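Local structure of hemolysin (Enterococcus faecalis, 2R2Z) at residues 11-14 with 15-19; 24-27 with 28-32; 75-79 with 80-84. The protein is a membrane protein of the UPF0053 family, represented here by its zinc-bound transporter-associated domain, and may bind flavin adenine dinucleotide. All coordinates share one frame; numbering follows the deposited sequence. Where two conformers were deposited one is given.

Contacts 1 and 3 are tight hairpins of one antiparallel sheet, and contact 2 starts the helix that follows the first hairpin in the chain. Strands 17-21 and 81-89 are neighbours in the sheet, so the two hairpins touch: L19 CB lies 4.0 Å from V84 CG1, although their centres are 18 Å apart. Residues 24-32 touch neither contact; their nearest atoms are about 7 Å from those of each. The side chain of E17 in contact 1 is about 2 Å from a zinc ion. G79 in contact 3 lies about 6 Å from one, beside the zinc-binding E59. The side chain of F29 in contact 2 stays about 14 Å away.

Contact 1: residues 11-14 with 15-19; sequences TQVA and DNEYL
With CG of Q12 anti to the backbone N (chi1 -167°) and the rest of its chain extended, and with CG of Y18 turned beside its own N, the glutamine is laid obliquely across the tyrosine ring. The two residues form an antiparallel non-hydrogen-bonded pair. Q12 CG sits 4.1 Å from the centroid of the Y18 ring, an off-centre CH-pi contact, and the amide plane is only 14° from the ring plane. The amide is tied down at its far end, where Q12 NE2 donates to A14 O at 3.0 Å. This oxygen also accepts E17 N, at 3.1 Å, and the two donors approach from opposite faces of the carbonyl plane. E17 N to A14 O closes the type II turn, with D15 and N16 at its corners. Next to it V13 N, at 2.9 Å, and A14 N, at 3.2 Å, both donate to E17 O. Two residues thus face one, a classic beta bulge. Beyond the bulge T11 and L19 form a hydrogen-bonded pair with bonds in both directions. At the bulge V13 CG1 meets L19 CD1 at 3.8 Å, the side chains crossing at about a right angle, while V13 CG2 lies against E17 O and E17 CG. E17 binds zinc, and its OE2 forms a salt bridge with R86. Strand 10-14 is one of the two outermost strands of the sheet within this chain; strand 17-21 runs between it and strand 81-89, with a backbone hydrogen bond between Y18 and V87, while the Y18 ring meets F33 of helix 26-33 edge-to-face.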
ATOM      1  N   THR A  11      -1.806  -6.713  -8.752  1.00 11.67           N
ATOM      2  CA  THR A  11      -2.219  -6.685 -10.136  1.00 13.30           C
ATOM      3  C   THR A  11      -2.205  -5.255 -10.633  1.00 12.43           C
ATOM      4  O   THR A  11      -2.525  -4.308  -9.902  1.00 12.69           O
ATOM      5  CB  THR A  11      -3.616  -7.260 -10.380  1.00 14.31           C
ATOM      6  OG1 THR A  11      -3.896  -7.181 -11.792  1.00 17.25           O
ATOM      7  CG2 THR A  11      -4.676  -6.495  -9.593  1.00 14.94           C
ATOM      8  N   GLN A  12      -1.819  -5.079 -11.882  1.00 11.71           N
ATOM      9  CA  GLN A  12      -2.051  -3.812 -12.544  1.00 11.13           C
ATOM     10  C   GLN A  12      -3.538  -3.598 -12.780  1.00 10.22           C
ATOM     11  O   GLN A  12      -4.294  -4.567 -12.941  1.00 10.46           O
ATOM     12  CB  GLN A  12      -1.276  -3.761 -13.848  1.00 10.83           C
ATOM     13  CG  GLN A  12      -1.198  -2.383 -14.442  1.00 11.71           C
ATOM     14  CD  GLN A  12      -0.301  -2.330 -15.655  1.00 11.77           C
ATOM     15  OE1 GLN A  12       0.139  -3.360 -16.169  1.00 13.35           O
ATOM     16  NE2 GLN A  12      -0.062  -1.136 -16.151  1.00 11.48           N
ATOM     17  N   VAL A  13      -3.944  -2.327 -12.777  1.00  9.12           N
ATOM     18  CA  VAL A  13      -5.271  -1.943 -13.247  1.00  8.58           C
ATOM     19  C   VAL A  13      -5.222  -0.951 -14.410  1.00  8.46           C
ATOM     20  O   VAL A  13      -6.148  -0.913 -15.230  1.00  8.37           O
ATOM     21  CB  VAL A  13      -6.216  -1.460 -12.107  1.00  8.77           C
ATOM     22  CG1 VAL A  13      -6.537  -2.615 -11.175  1.00 10.36           C
ATOM     23  CG2 VAL A  13      -5.630  -0.291 -11.330  1.00  8.94           C
ATOM     24  N   ALA A  14      -4.167  -0.149 -14.520  1.00  8.14           N
ATOM     25  CA  ALA A  14      -4.081   0.847 -15.580  1.00  8.38           C
ATOM     26  C   ALA A  14      -2.644   1.320 -15.637  1.00  8.03           C
ATOM     27  O   ALA A  14      -1.819   0.919 -14.815  1.00  8.49           O
ATOM     28  CB  ALA A  14      -5.012   2.031 -15.320  1.00  9.25           C
ATOM     29  N   ASP A  15      -2.325   2.175 -16.607  1.00  9.43           N
ATOM     30  CA  ASP A  15      -0.997   2.771 -16.615  1.00  9.82           C
ATOM     31  C   ASP A  15      -0.718   3.376 -15.236  1.00  9.77           C
ATOM     32  O   ASP A  15      -1.530   4.134 -14.688  1.00 10.30           O
ATOM     33  CB  ASP A  15      -0.890   3.901 -17.639  1.00 10.91           C
ATOM     34  CG  ASP A  15      -0.865   3.416 -19.071  1.00 11.96           C
ATOM     35  OD1 ASP A  15      -1.139   2.248 -19.291  1.00 12.58           O
ATOM     36  OD2 ASP A  15      -0.535   4.228 -19.965  1.00 15.87           O
ATOM     37  N   ASN A  16       0.426   3.023 -14.660  1.00  9.02           N
ATOM     38  CA  ASN A  16       0.886   3.615 -13.413  1.00  8.81           C
ATOM     39  C   ASN A  16       0.005   3.361 -12.197  1.00  9.51           C
ATOM     40  O   ASN A  16       0.158   4.047 -11.189  1.00  9.85           O
ATOM     41  CB  ASN A  16       1.113   5.127 -13.575  1.00 10.22           C
ATOM     42  CG  ASN A  16       1.926   5.445 -14.785  1.00 11.98           C
ATOM     43  OD1 ASN A  16       1.507   6.243 -15.639  1.00 17.88           O
ATOM     44  ND2 ASN A  16       3.038   4.759 -14.928  1.00 11.17           N
ATOM     45  N   GLU A  17      -0.847   2.342 -12.259  1.00  8.61           N
ATOM     46  CA  GLU A  17      -1.784   2.101 -11.163  1.00  8.71           C
ATOM     47  C   GLU A  17      -2.002   0.618 -10.949  1.00  8.07           C
ATOM     48  O   GLU A  17      -2.267  -0.130 -11.901  1.00  8.20           O
ATOM     49  CB  GLU A  17      -3.098   2.795 -11.460  1.00  9.39           C
ATOM     50  CG  GLU A  17      -4.014   2.960 -10.265  1.00 12.29           C
ATOM     51  CD  GLU A  17      -5.176   3.880 -10.572  1.00 16.14           C
ATOM     52  OE1 GLU A  17      -5.162   4.597 -11.599  1.00 20.40           O
ATOM     53  OE2 GLU A  17      -6.124   3.898  -9.788  1.00 16.80           O
ATOM     54  N   TYR A  18      -1.920   0.217  -9.678  1.00  7.97           N
ATOM     55  CA  TYR A  18      -1.913  -1.197  -9.294  1.00  7.25           C
ATOM     56  C   TYR A  18      -2.722  -1.376  -8.022  1.00  7.64           C
ATOM     57  O   TYR A  18      -2.885  -0.424  -7.236  1.00  8.80           O
ATOM     58  CB  TYR A  18      -0.465  -1.683  -9.033  1.00  8.79           C
ATOM     59  CG  TYR A  18       0.456  -1.528 -10.222  1.00  8.55           C
ATOM     60  CD1 TYR A  18       0.763  -2.619 -11.034  1.00  9.11           C
ATOM     61  CD2 TYR A  18       0.966  -0.281 -10.569  1.00  9.73           C
ATOM     62  CE1 TYR A  18       1.600  -2.464 -12.147  1.00  9.71           C
ATOM     63  CE2 TYR A  18       1.766  -0.114 -11.682  1.00 10.03           C
ATOM     64  CZ  TYR A  18       2.068  -1.208 -12.468  1.00  9.90           C
ATOM     65  OH  TYR A  18       2.888  -1.005 -13.559  1.00 11.90           O
ATOM     66  N   LEU A  19      -3.222  -2.591  -7.815  1.00  7.47           N
ATOM     67  CA  LEU A  19      -3.787  -3.016  -6.537  1.00  7.59           C
ATOM     68  C   LEU A  19      -2.816  -4.003  -5.917  1.00  8.05           C
ATOM     69  O   LEU A  19      -2.347  -4.925  -6.579  1.00  9.73           O
ATOM     70  CB  LEU A  19      -5.164  -3.671  -6.731  1.00  8.56           C
ATOM     71  CG  LEU A  19      -6.224  -2.755  -7.344  1.00  8.50           C
ATOM     72  CD1 LEU A  19      -7.504  -3.539  -7.647  1.00 10.69           C
ATOM     73  CD2 LEU A  19      -6.548  -1.569  -6.436  1.00 10.95           C
TER

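Contact 2: residues 24-27 with 28-32; sequences MLID and EFNEV
E28 OE1 takes the backbone N-H of L25 at 2.9 Å in a nearly straight bond (166° at the hydrogen). The donor arrives on the anti side of the carboxylate, 30° out of its plane. E28 can reach back because its CG lies beside its own backbone N (chi1 -74°) and the chain beyond is extended. The carboxylate then passes obliquely over L25, with OE1 3.4 Å from L25 CB and CD near L25 CD1. Behind it the first helical turn is set by F29 N to L25 O and N30 N to I26 O, both 2.9 Å. The extended selenomethionine M24 slants across E28, its CG near OE1. Its SE sits at the edge of the F29 ring, near the ring plane, and its CE touches V32 CG2 at 3.7 Å; Y10 of strand 10-14 packs on both M24 and V32. A water donates to D27 OD1 and accepts from N30 ND2, while N30 OD1 is bonded to T35 and ND2 to the carbonyl of L37. With L25 at the N-cap of helix 26-33, E28 supplies one half of a capping box; the leucine side chain has no polar atom to return the bond to E28 N, so the box is only half made.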
HETATM    1  N   MSE A  24       1.525  -8.419   1.000  1.00  9.68           N
HETATM    2  CA  MSE A  24       2.765  -8.317   0.247  1.00  9.60           C
HETATM    3  C   MSE A  24       3.839  -7.717   1.139  1.00  8.81           C
HETATM    4  O   MSE A  24       3.611  -6.712   1.814  1.00  9.02           O
HETATM    5  CB  MSE A  24       2.565  -7.467  -0.997  1.00  9.28           C
HETATM    6  CG  MSE A  24       3.766  -7.491  -1.917  1.00  9.93           C
HETATM    7 SE   MSE A  24       3.452  -6.482  -3.569  0.70 11.07          SE
HETATM    8  CE  MSE A  24       4.856  -7.284  -4.678  1.00 12.17           C
ATOM      9  N   LEU A  25       5.014  -8.328   1.145  1.00  9.09           N
ATOM     10  CA  LEU A  25       6.106  -7.780   1.926  1.00  9.00           C
ATOM     11  C   LEU A  25       6.611  -6.473   1.333  1.00  8.93           C
ATOM     12  O   LEU A  25       6.669  -6.324   0.115  1.00  9.60           O
ATOM     13  CB  LEU A  25       7.260  -8.787   1.977  1.00 10.69           C
ATOM     14  CG  LEU A  25       6.919 -10.101   2.678  1.00 11.78           C
ATOM     15  CD1 LEU A  25       8.100 -11.033   2.534  1.00 14.29           C
ATOM     16  CD2 LEU A  25       6.606  -9.893   4.145  1.00 14.53           C
ATOM     17  N   ILE A  26       7.002  -5.531   2.192  1.00  9.35           N
ATOM     18  CA  ILE A  26       7.631  -4.295   1.727  1.00  9.41           C
ATOM     19  C   ILE A  26       8.818  -4.626   0.817  1.00  9.88           C
ATOM     20  O   ILE A  26       8.992  -4.017  -0.242  1.00  9.19           O
ATOM     21  CB  ILE A  26       8.097  -3.419   2.918  1.00  9.47           C
ATOM     22  CG1 ILE A  26       6.912  -2.992   3.781  1.00 10.63           C
ATOM     23  CG2 ILE A  26       8.872  -2.198   2.418  1.00 11.31           C
ATOM     24  CD1 ILE A  26       7.324  -2.445   5.143  1.00 11.59           C
ATOM     25  N   ASP A  27       9.650  -5.582   1.228  1.00  9.66           N
ATOM     26  CA  ASP A  27      10.809  -5.937   0.412  1.00 11.13           C
ATOM     27  C   ASP A  27      10.407  -6.478  -0.974  1.00 11.28           C
ATOM     28  O   ASP A  27      11.069  -6.197  -1.975  1.00 11.62           O
ATOM     29  CB  ASP A  27      11.688  -6.946   1.166  1.00 11.70           C
ATOM     30  CG  ASP A  27      12.335  -6.355   2.418  1.00 14.13           C
ATOM     31  OD1 ASP A  27      12.472  -5.115   2.513  1.00 16.18           O
ATOM     32  OD2 ASP A  27      12.752  -7.143   3.316  1.00 15.64           O
ATOM     33  N   GLU A  28       9.327  -7.250  -1.027  1.00 11.46           N
ATOM     34  CA  GLU A  28       8.770  -7.765  -2.288  1.00 12.56           C
ATOM     35  C   GLU A  28       8.268  -6.614  -3.167  1.00 11.30           C
ATOM     36  O   GLU A  28       8.532  -6.574  -4.366  1.00 11.48           O
ATOM     37  CB  GLU A  28       7.604  -8.737  -2.005  1.00 13.09           C
ATOM     38  CG  GLU A  28       8.017 -10.122  -1.464  1.00 15.89           C
ATOM     39  CD  GLU A  28       6.848 -11.000  -0.964  1.00 15.15           C
ATOM     40  OE1 GLU A  28       5.758 -10.499  -0.547  1.00 13.73           O
ATOM     41  OE2 GLU A  28       7.054 -12.242  -0.956  1.00 19.61           O
ATOM     42  N   PHE A  29       7.544  -5.685  -2.552  1.00  9.92           N
ATOM     43  CA  PHE A  29       7.055  -4.507  -3.254  1.00  9.36           C
ATOM     44  C   PHE A  29       8.223  -3.738  -3.890  1.00  8.81           C
ATOM     45  O   PHE A  29       8.173  -3.377  -5.061  1.00  8.99           O
ATOM     46  CB  PHE A  29       6.280  -3.618  -2.263  1.00  9.68           C
ATOM     47  CG  PHE A  29       5.706  -2.367  -2.869  1.00  8.79           C
ATOM     48  CD1 PHE A  29       4.388  -2.333  -3.319  1.00 10.68           C
ATOM     49  CD2 PHE A  29       6.475  -1.216  -2.961  1.00  9.45           C
ATOM     50  CE1 PHE A  29       3.856  -1.171  -3.868  1.00 11.79           C
ATOM     51  CE2 PHE A  29       5.960  -0.060  -3.509  1.00 10.19           C
ATOM     52  CZ  PHE A  29       4.644  -0.034  -3.967  1.00 10.69           C
ATOM     53  N   ASN A  30       9.290  -3.498  -3.123  1.00  9.00           N
ATOM     54  CA  ASN A  30      10.430  -2.773  -3.670  1.00  9.41           C
ATOM     55  C   ASN A  30      11.090  -3.503  -4.831  1.00 10.48           C
ATOM     56  O   ASN A  30      11.493  -2.885  -5.808  1.00 10.25           O
ATOM     57  CB  ASN A  30      11.494  -2.521  -2.603  1.00  9.38           C
ATOM     58  CG  ASN A  30      11.109  -1.453  -1.607  1.00  9.80           C
ATOM     59  OD1 ASN A  30      10.277  -0.575  -1.862  1.00  9.41           O
ATOM     60  ND2 ASN A  30      11.760  -1.494  -0.458  1.00 10.59           N
ATOM     61  N   GLU A  31      11.184  -4.823  -4.734  1.00 11.21           N
ATOM     62  CA  GLU A  31      11.768  -5.617  -5.816  1.00 13.51           C
ATOM     63  C   GLU A  31      10.918  -5.523  -7.091  1.00 12.28           C
ATOM     64  O   GLU A  31      11.431  -5.311  -8.191  1.00 13.39           O
ATOM     65  CB  GLU A  31      11.922  -7.078  -5.379  1.00 13.99           C
ATOM     66  CG  GLU A  31      12.638  -7.962  -6.399  1.00 17.23           C
ATOM     67  CD  GLU A  31      13.057  -9.312  -5.840  1.00 17.84           C
ATOM     68  OE1 GLU A  31      13.878  -9.344  -4.898  0.30 20.06           O
ATOM     69  OE2 GLU A  31      12.582 -10.348  -6.354  0.30 19.53           O
ATOM     70  N   VAL A  32       9.612  -5.689  -6.945  1.00 11.04           N
ATOM     71  CA  VAL A  32       8.705  -5.657  -8.098  1.00 11.72           C
ATOM     72  C   VAL A  32       8.647  -4.286  -8.749  1.00 11.94           C
ATOM     73  O   VAL A  32       8.715  -4.181  -9.978  1.00 12.42           O
ATOM     74  CB  VAL A  32       7.296  -6.133  -7.691  1.00 11.67           C
ATOM     75  CG1 VAL A  32       6.281  -5.852  -8.780  1.00 13.58           C
ATOM     76  CG2 VAL A  32       7.319  -7.622  -7.364  1.00 12.83           C
TER
HETATM   77  O   HOH W   1      13.821  -3.627   0.047  1.00 19.71           O

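Contact 3: residues 75-79 with 80-84; sequences EEMEG and TRLLV
M77, a selenomethionine, starts with CB 3.9 Å from R81 O on the opposite strand. CG lies beside the backbone N, and further bends at chi2 and chi3 curl the chain back along the hairpin. SE therefore lies over L82, 3.8 Å from its CA and 3.9 Å from its CD1, the two side chains crossing at a slant. CE turns toward the loop and stops 3.4 Å from T80 O. I56 and P57 pack on the same side chain, while L82 leans on helix 45-53, through A46, L49 and I50. M77 and L82 are a non-hydrogen-bonded pair within a two-residue beta hairpin, whose type II' turn has G79 and T80 at its corners. G79 has positive phi (59°), a conformation that suits glycine at the first corner. The turn is closed by E78 N to R81 O at 2.8 Å and by R81 N to E78 O. Further along, two classic beta bulges adjoin: L83 N and V84 N both donate to E76 O, and E75 N and E76 N both donate to V84 O. The carboxylate of E76 lies beside V84, with OE1 3.7 Å from V84 CG2. E75 divides its carboxylate between R86 at OE1 and K62 at OE2, and at the turn G79 N donates to the zinc-binding E59.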
ATOM      1  N   GLU A  75      -7.529   0.889  -0.072  1.00  9.49           N
ATOM      2  CA  GLU A  75      -8.619   0.627  -0.998  1.00 10.90           C
ATOM      3  C   GLU A  75      -9.723  -0.229  -0.408  1.00 10.42           C
ATOM      4  O   GLU A  75     -10.895  -0.005  -0.693  1.00 10.79           O
ATOM      5  CB  GLU A  75      -8.075  -0.009  -2.272  1.00 10.87           C
ATOM      6  CG  GLU A  75      -9.071   0.022  -3.401  1.00 15.01           C
ATOM      7  CD  GLU A  75      -9.498   1.448  -3.786  1.00 15.42           C
ATOM      8  OE1 GLU A  75      -8.732   2.438  -3.630  1.00 17.61           O
ATOM      9  OE2 GLU A  75     -10.622   1.591  -4.246  1.00 15.32           O
ATOM     10  N   GLU A  76      -9.343  -1.233   0.382  1.00  9.70           N
ATOM     11  CA  GLU A  76     -10.313  -2.158   0.965  1.00 10.01           C
ATOM     12  C   GLU A  76      -9.894  -2.561   2.350  1.00  9.71           C
ATOM     13  O   GLU A  76      -8.817  -3.148   2.535  1.00  9.71           O
ATOM     14  CB  GLU A  76     -10.480  -3.412   0.098  1.00 11.15           C
ATOM     15  CG  GLU A  76     -11.609  -4.292   0.589  1.00 14.15           C
ATOM     16  CD  GLU A  76     -11.860  -5.522  -0.261  1.00 15.85           C
ATOM     17  OE1 GLU A  76     -11.092  -5.785  -1.212  1.00 17.49           O
ATOM     18  OE2 GLU A  76     -12.844  -6.240   0.039  1.00 18.65           O
HETATM   19  N   MSE A  77     -10.785  -2.286   3.302  1.00 10.01           N
HETATM   20  CA  MSE A  77     -10.654  -2.738   4.695  1.00 10.44           C
HETATM   21  C   MSE A  77     -11.572  -3.919   4.931  1.00 11.12           C
HETATM   22  O   MSE A  77     -12.681  -3.969   4.387  1.00 11.75           O
HETATM   23  CB  MSE A  77     -11.081  -1.644   5.675  1.00 10.91           C
HETATM   24  CG  MSE A  77     -10.340  -0.334   5.526  1.00 11.18           C
HETATM   25 SE   MSE A  77      -8.442  -0.482   5.874  0.65 11.41          SE
HETATM   26  CE  MSE A  77      -8.544  -1.077   7.742  1.00 12.30           C
ATOM     27  N   GLU A  78     -11.104  -4.864   5.733  1.00 11.39           N
ATOM     28  CA  GLU A  78     -11.966  -5.925   6.254  0.50 11.65           C
ATOM     29  C   GLU A  78     -11.878  -5.809   7.763  1.00 11.57           C
ATOM     30  O   GLU A  78     -10.909  -6.262   8.373  1.00 11.25           O
ATOM     31  CB  GLU A  78     -11.532  -7.311   5.747  0.50 11.90           C
ATOM     32  CG  GLU A  78     -12.405  -8.479   6.253  0.50 12.42           C
ATOM     33  CD  GLU A  78     -12.142  -9.787   5.527  0.50 14.63           C
ATOM     34  OE1 GLU A  78     -12.324  -9.822   4.291  0.50 13.29           O
ATOM     35  OE2 GLU A  78     -11.759 -10.778   6.194  0.50 12.57           O
ATOM     36  N   GLY A  79     -12.880  -5.170   8.353  1.00 11.55           N
ATOM     37  CA  GLY A  79     -12.758  -4.739   9.748  1.00 11.78           C
ATOM     38  C   GLY A  79     -11.554  -3.816   9.830  1.00 12.15           C
ATOM     39  O   GLY A  79     -11.385  -2.921   8.982  1.00 12.75           O
ATOM     40  N   THR A  80     -10.675  -4.068  10.787  1.00 11.95           N
ATOM     41  CA  THR A  80      -9.499  -3.229  10.928  1.00 13.58           C
ATOM     42  C   THR A  80      -8.297  -3.722  10.127  1.00 12.77           C
ATOM     43  O   THR A  80      -7.229  -3.108  10.200  1.00 13.45           O
ATOM     44  CB  THR A  80      -9.106  -3.057  12.389  1.00 15.03           C
ATOM     45  OG1 THR A  80      -8.837  -4.333  12.966  1.00 16.34           O
ATOM     46  CG2 THR A  80     -10.210  -2.368  13.173  1.00 16.19           C
ATOM     47  N   ARG A  81      -8.467  -4.803   9.364  1.00 11.79           N
ATOM     48  CA  ARG A  81      -7.407  -5.272   8.491  1.00 11.85           C
ATOM     49  C   ARG A  81      -7.410  -4.536   7.155  1.00 10.93           C
ATOM     50  O   ARG A  81      -8.449  -4.437   6.487  1.00 10.88           O
ATOM     51  CB  ARG A  81      -7.578  -6.759   8.230  1.00 12.29           C
ATOM     52  CG  ARG A  81      -6.607  -7.304   7.215  1.00 12.84           C
ATOM     53  CD  ARG A  81      -6.872  -8.769   6.978  1.00 15.07           C
ATOM     54  NE  ARG A  81      -5.909  -9.367   6.062  1.00 15.74           N
ATOM     55  CZ  ARG A  81      -5.885 -10.665   5.784  1.00 16.37           C
ATOM     56  NH1 ARG A  81      -6.753 -11.485   6.364  1.00 17.97           N
ATOM     57  NH2 ARG A  81      -4.990 -11.143   4.942  1.00 17.89           N
ATOM     58  N   LEU A  82      -6.247  -4.022   6.768  1.00 10.50           N
ATOM     59  CA  LEU A  82      -6.086  -3.435   5.449  1.00 10.54           C
ATOM     60  C   LEU A  82      -5.827  -4.544   4.445  1.00 10.10           C
ATOM     61  O   LEU A  82      -4.741  -5.126   4.407  1.00 10.71           O
ATOM     62  CB  LEU A  82      -4.966  -2.397   5.466  1.00 10.61           C
ATOM     63  CG  LEU A  82      -4.501  -1.848   4.113  1.00 10.30           C
ATOM     64  CD1 LEU A  82      -5.674  -1.305   3.290  1.00 10.48           C
ATOM     65  CD2 LEU A  82      -3.467  -0.751   4.336  1.00 10.52           C
ATOM     66  N   LEU A  83      -6.836  -4.862   3.668  1.00  9.88           N
ATOM     67  CA  LEU A  83      -6.814  -5.982   2.728  0.50 10.42           C
ATOM     68  C   LEU A  83      -6.070  -5.644   1.427  1.00  9.66           C
ATOM     69  O   LEU A  83      -5.330  -6.452   0.943  1.00  9.49           O
ATOM     70  CB  LEU A  83      -8.234  -6.437   2.370  0.50 11.71           C
ATOM     71  CG  LEU A  83      -9.051  -7.410   3.214  0.50 12.93           C
ATOM     72  CD1 LEU A  83     -10.290  -7.824   2.430  0.50 14.41           C
ATOM     73  CD2 LEU A  83      -8.255  -8.642   3.607  0.50 13.68           C
ATOM     74  N   VAL A  84      -6.430  -4.492   0.856  1.00  8.67           N
ATOM     75  CA  VAL A  84      -5.919  -4.132  -0.471  1.00  8.92           C
ATOM     76  C   VAL A  84      -5.546  -2.664  -0.478  1.00  8.38           C
ATOM     77  O   VAL A  84      -6.323  -1.813  -0.011  1.00  9.05           O
ATOM     78  CB  VAL A  84      -6.979  -4.423  -1.589  1.00  9.09           C
ATOM     79  CG1 VAL A  84      -6.405  -4.115  -2.957  1.00 10.52           C
ATOM     80  CG2 VAL A  84      -7.428  -5.894  -1.549  1.00 11.18           C
TER
HETATM   81  O   HOH W   2      -9.094 -11.138   7.898  1.00 23.13           O